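Local coordinates for putative integron gene cassette protein (Uncultured bacterium, PDB 3FUY) that is of unknown function but is a putative integron gene cassette product with two long helices and a mixed beta sheet, at residues D74-Q77 and D81-E84; T126-A131 and M155-E160. All coordinates share one frame; numbering follows the deposited sequence.

Both contacts belong to one chain with a mixed six-stranded sheet. Along the sequence they come in series: interaction 1 joins residues 74-77 of helix 59-79 to the loop before strand 91-100; interaction 2 joins helix 121-138 to strand 150-160, outermost in the sheet within this chain. Their centres lie 14 Å apart and their nearest atoms about 5 Å apart, without touching. The two helices pack together: Ile-79 of helix 59-79 touches Leu-130 and Ala-131, and Ala-75, on the 74-77 turn but not in its contact, packs on Lys-134 and Leu-135. Interaction 1 is local, helix to exit loop, while interaction 2 joins residues far apart in sequence across a helix-sheet interface.

Interaction 1 of 2, residues D74-Q77 and D81-E84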
loop_
_atom_site.group_PDB
_atom_site.type_symbol
_atom_site.label_atom_id
_atom_site.label_comp_id
_atom_site.label_asym_id
_atom_site.label_seq_id
_atom_site.Cartn_x
_atom_site.Cartn_y
_atom_site.Cartn_z
ATOM N N ASP B 74 17.292 -8.330 -17.565
ATOM C CA ASP B 74 18.213 -9.159 -18.360
ATOM C C ASP B 74 18.168 -8.820 -19.862
ATOM O O ASP B 74 19.200 -8.782 -20.523
ATOM C CB ASP B 74 17.940 -10.662 -18.160
ATOM C CG ASP B 74 18.267 -11.144 -16.740
ATOM O OD1 ASP B 74 18.830 -10.364 -15.934
ATOM O OD2 ASP B 74 17.953 -12.313 -16.432
ATOM N N ALA B 75 16.976 -8.588 -20.408
ATOM C CA ALA B 75 16.886 -8.108 -21.794
ATOM C C ALA B 75 17.616 -6.769 -21.956
ATOM O O ALA B 75 18.323 -6.561 -22.943
ATOM C CB ALA B 75 15.416 -7.997 -22.260
ATOM N N GLN B 76 17.455 -5.877 -20.977
ATOM C CA GLN B 76 18.126 -4.579 -20.986
ATOM C C GLN B 76 19.638 -4.754 -20.985
ATOM O O GLN B 76 20.353 -4.111 -21.753
ATOM C CB GLN B 76 17.716 -3.747 -19.764
ATOM C CG GLN B 76 18.549 -2.467 -19.577
ATOM C CD GLN B 76 18.245 -1.397 -20.628
ATOM O OE1 GLN B 76 17.240 -0.694 -20.539
ATOM N NE2 GLN B 76 19.128 -1.257 -21.612
ATOM N N GLN B 77 20.115 -5.643 -20.121
ATOM C CA GLN B 77 21.540 -5.923 -20.015
ATOM C C GLN B 77 22.118 -6.438 -21.339
ATOM O O GLN B 77 23.266 -6.150 -21.658
ATOM C CB GLN B 77 21.809 -6.912 -18.869
ATOM C CG GLN B 77 23.270 -7.057 -18.489
ATOM C CD GLN B 77 23.905 -5.732 -18.120
ATOM O OE1 GLN B 77 23.228 -4.819 -17.643
ATOM N NE2 GLN B 77 25.211 -5.616 -18.345
ATOM N N ASP B 81 24.430 -1.775 -21.209
ATOM C CA ASP B 81 24.453 -1.485 -19.779
ATOM C C ASP B 81 23.884 -0.108 -19.424
ATOM O O ASP B 81 24.492 0.919 -19.734
ATOM C CB ASP B 81 25.883 -1.584 -19.253
ATOM C CG ASP B 81 25.952 -1.430 -17.754
ATOM O OD1 ASP B 81 24.935 -1.717 -17.086
ATOM O OD2 ASP B 81 27.013 -1.025 -17.241
ATOM N N ASP B 82 22.741 -0.090 -18.737
ATOM C CA ASP B 82 22.067 1.170 -18.408
ATOM C C ASP B 82 22.598 1.859 -17.149
ATOM O O ASP B 82 22.002 2.825 -16.676
ATOM C CB ASP B 82 20.550 0.970 -18.287
ATOM C CG ASP B 82 20.170 -0.000 -17.173
ATOM O OD1 ASP B 82 21.042 -0.755 -16.700
ATOM O OD2 ASP B 82 18.990 -0.017 -16.767
ATOM N N THR B 83 23.708 1.372 -16.602
ATOM C CA THR B 83 24.320 2.034 -15.446
ATOM C C THR B 83 25.384 3.066 -15.849
ATOM O O THR B 83 25.459 4.150 -15.264
ATOM C CB THR B 83 24.908 1.025 -14.425
ATOM O OG1 THR B 83 25.799 0.125 -15.090
ATOM C CG2 THR B 83 23.793 0.235 -13.745
ATOM N N GLU B 84 26.196 2.717 -16.845
ATOM C CA GLU B 84 27.224 3.607 -17.385
ATOM C C GLU B 84 26.718 5.034 -17.570
ATOM O O GLU B 84 25.643 5.250 -18.133
ATOM C CB GLU B 84 27.681 3.095 -18.751
ATOM C CG GLU B 84 27.958 1.602 -18.821
ATOM C CD GLU B 84 29.423 1.293 -19.062
ATOM O OE1 GLU B 84 30.279 1.906 -18.390
ATOM O OE2 GLU B 84 29.713 0.436 -19.929
HETATM O O HOH W 1 17.068 0.826 -18.235
HETATM O O HOH W 2 21.579 -2.773 -17.928
#
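Gln-76 and Asp-82 meet as stacked flat groups at the C-terminal exit of helix 59-79, the crossover between the adjacent parallel strands 44-49 and 91-100 of a mixed six-stranded sheet. The amide and carboxylate planes are only 18° apart, but the overlap is offset: OD2 of Asp-82 lies 3.8 Å from CG of Gln-76, and CB of Asp-82 is 4.0 Å from CD of Gln-76. Gln-76 reaches this position with CG anti to the backbone N (chi1 170°) and a bend at chi2. Beside it, Gln-77 and Asp-81 run alongside each other in the same direction, their planes 63° apart; OE1 of Gln-77 is 3.6 Å from OD1 of Asp-81, a plain proximity of two oxygens. No direct hydrogen bond crosses between the segments. Water 1 bridges them instead, donating to OE1 of Gln-76 at 2.8 Å and to OD2 of Asp-82 at 2.6 Å. Water 2 similarly donates to OE1 of Gln-77, although its modelled approach to Asp-82 is short enough to be doubtful.

The next shell explains why the Gln-76 amide is fixed in rotation. OE1 also accepts a hydrogen bond from the backbone N of Ile-92, while NE2 donates to the carbonyls of Pro-90 and Gly-80, so this buried group ties the helix to its own exit and to the next strand. Phe-87 and His-91 touch both Gln-76 and Asp-82. Within the loop, the Asp-81 carboxylate reaches forward to Thr-83: OD1 accepts two weak bonds, from OG1 at 2.9 Å and from the Thr-83 backbone N at 3.4 Å.

Interaction 2 of 2, residues T126-A131 and M155-E160; sequences TAEELA and MKLREE
Ala-131 presents its methyl to the selenium of Met-155, a selenomethionine, with CB and SE 4.2 Å apart, and this apolar pair forms the enclosed end of the contact. The Met-155 chain reaches the helix because it is extended, with CG anti to the backbone N (chi1 180°). Leu-113 of the neighbouring strand and Ile-79 of helix 59-79 also touch Ala-131. These pieces belong to a beta-alpha-beta crossover in which helix 121-138 connects the parallel, adjacent strands 106-116 and 150-160.

The other end is looser, although Glu-128 also rests on Leu-113 and Leu-157 touches a crystal neighbour. Glu-128 and Leu-157 cross at about a right angle, and CD1 of Leu-157 sits over the flat face of the carboxylate, 3.8 Å from both OE1 and OE2 of Glu-128. The second methyl, CD2, rests 3.9 Å from CG of Glu-128. These methyls can offer only van der Waals contact, and no hydrogen bond joins the two segments. With Glu-128 cut back to an alanine, both methyls are likely to lose their packing partner and turn more freely. Farther along the strand, Glu-159 reaches back to the same helix through a salt bridge from OE1 to NH2 of Arg-124.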
loop_
_atom_site.group_PDB
_atom_site.type_symbol
_atom_site.label_atom_id
_atom_site.label_comp_id
_atom_site.label_asym_id
_atom_site.label_seq_id
_atom_site.Cartn_x
_atom_site.Cartn_y
_atom_site.Cartn_z
ATOM N N THR B 126 15.690 -0.233 -35.572
ATOM C CA THR B 126 16.713 -1.168 -35.117
ATOM C C THR B 126 16.606 -1.488 -33.616
ATOM O O THR B 126 16.676 -2.647 -33.218
ATOM C CB THR B 126 18.133 -0.647 -35.440
ATOM O OG1 THR B 126 18.306 -0.583 -36.862
ATOM C CG2 THR B 126 19.186 -1.570 -34.864
ATOM N N ALA B 127 16.433 -0.462 -32.786
ATOM C CA ALA B 127 16.289 -0.681 -31.349
ATOM C C ALA B 127 15.025 -1.484 -31.034
ATOM O O ALA B 127 15.035 -2.376 -30.182
ATOM C CB ALA B 127 16.292 0.645 -30.595
ATOM N N GLU B 128 13.949 -1.176 -31.743
ATOM C CA GLU B 128 12.675 -1.842 -31.552
ATOM C C GLU B 128 12.742 -3.337 -31.860
ATOM O O GLU B 128 12.188 -4.147 -31.126
ATOM C CB GLU B 128 11.603 -1.175 -32.413
ATOM C CG GLU B 128 11.236 0.208 -31.931
ATOM C CD GLU B 128 10.359 0.966 -32.906
ATOM O OE1 GLU B 128 9.497 0.331 -33.553
ATOM O OE2 GLU B 128 10.530 2.203 -33.008
ATOM N N GLU B 129 13.427 -3.698 -32.938
ATOM C CA GLU B 129 13.510 -5.103 -33.338
ATOM C C GLU B 129 14.427 -5.906 -32.434
ATOM O O GLU B 129 14.119 -7.037 -32.084
ATOM C CB GLU B 129 13.968 -5.236 -34.791
ATOM C CG GLU B 129 12.940 -4.724 -35.781
ATOM C CD GLU B 129 11.577 -5.354 -35.570
ATOM O OE1 GLU B 129 11.459 -6.588 -35.739
ATOM O OE2 GLU B 129 10.621 -4.615 -35.233
ATOM N N LEU B 130 15.558 -5.315 -32.070
ATOM C CA LEU B 130 16.496 -5.952 -31.161
ATOM C C LEU B 130 15.834 -6.192 -29.809
ATOM O O LEU B 130 15.880 -7.299 -29.276
ATOM C CB LEU B 130 17.743 -5.095 -31.000
ATOM C CG LEU B 130 18.844 -5.735 -30.164
ATOM C CD1 LEU B 130 19.333 -7.011 -30.840
ATOM C CD2 LEU B 130 19.982 -4.758 -29.937
ATOM N N ALA B 131 15.198 -5.151 -29.276
ATOM C CA ALA B 131 14.489 -5.248 -28.004
ATOM C C ALA B 131 13.404 -6.331 -28.035
ATOM O O ALA B 131 13.310 -7.146 -27.120
ATOM C CB ALA B 131 13.905 -3.879 -27.597
HETATM N N MSE B 155 4.727 -3.570 -26.087
HETATM C CA MSE B 155 5.793 -2.600 -25.964
HETATM C C MSE B 155 5.366 -1.202 -26.419
HETATM O O MSE B 155 5.072 -0.973 -27.594
HETATM C CB MSE B 155 6.988 -3.066 -26.782
HETATM C CG MSE B 155 8.163 -2.123 -26.738
HETATM SE SE MSE B 155 9.749 -3.007 -27.482
HETATM C CE MSE B 155 9.244 -4.809 -27.069
ATOM N N LYS B 156 5.331 -0.273 -25.475
ATOM C CA LYS B 156 5.041 1.120 -25.769
ATOM C C LYS B 156 6.352 1.816 -26.112
ATOM O O LYS B 156 7.388 1.552 -25.488
ATOM C CB LYS B 156 4.375 1.782 -24.549
ATOM C CG LYS B 156 3.892 3.189 -24.791
ATOM C CD LYS B 156 3.300 3.822 -23.541
ATOM C CE LYS B 156 2.041 3.117 -23.102
ATOM N NZ LYS B 156 1.576 3.642 -21.784
ATOM N N LEU B 157 6.322 2.694 -27.109
ATOM C CA LEU B 157 7.520 3.406 -27.528
ATOM C C LEU B 157 7.508 4.848 -27.023
ATOM O O LEU B 157 6.498 5.545 -27.110
ATOM C CB LEU B 157 7.646 3.385 -29.051
ATOM C CG LEU B 157 7.355 2.040 -29.718
ATOM C CD1 LEU B 157 7.190 2.188 -31.246
ATOM C CD2 LEU B 157 8.458 1.049 -29.388
ATOM N N ARG B 158 8.638 5.289 -26.484
ATOM C CA ARG B 158 8.758 6.645 -25.970
ATOM C C ARG B 158 10.030 7.237 -26.517
ATOM O O ARG B 158 10.963 6.517 -26.855
ATOM C CB ARG B 158 8.816 6.659 -24.425
ATOM C CG ARG B 158 7.525 6.218 -23.740
ATOM C CD ARG B 158 7.643 6.278 -22.223
ATOM N NE ARG B 158 6.393 5.932 -21.539
ATOM C CZ ARG B 158 5.359 6.759 -21.397
ATOM N NH1 ARG B 158 5.432 7.996 -21.883
ATOM N NH2 ARG B 158 4.258 6.361 -20.761
ATOM N N GLU B 159 10.069 8.557 -26.606
ATOM C CA GLU B 159 11.328 9.233 -26.832
ATOM C C GLU B 159 11.472 10.294 -25.751
ATOM O O GLU B 159 10.485 10.862 -25.272
ATOM C CB GLU B 159 11.431 9.818 -28.245
ATOM C CG GLU B 159 10.656 11.100 -28.497
ATOM C CD GLU B 159 10.849 11.626 -29.927
ATOM O OE1 GLU B 159 11.981 12.027 -30.282
ATOM O OE2 GLU B 159 9.863 11.639 -30.694
ATOM N N GLU B 160 12.711 10.519 -25.344
ATOM C CA GLU B 160 13.008 11.406 -24.244
ATOM C C GLU B 160 14.429 11.872 -24.437
ATOM O O GLU B 160 15.248 11.151 -24.987
ATOM C CB GLU B 160 12.903 10.653 -22.915
ATOM C CG GLU B 160 11.523 10.095 -22.604
ATOM C CD GLU B 160 10.573 11.154 -22.081
ATOM O OE1 GLU B 160 10.975 12.334 -22.013
ATOM O OE2 GLU B 160 9.422 10.808 -21.745
#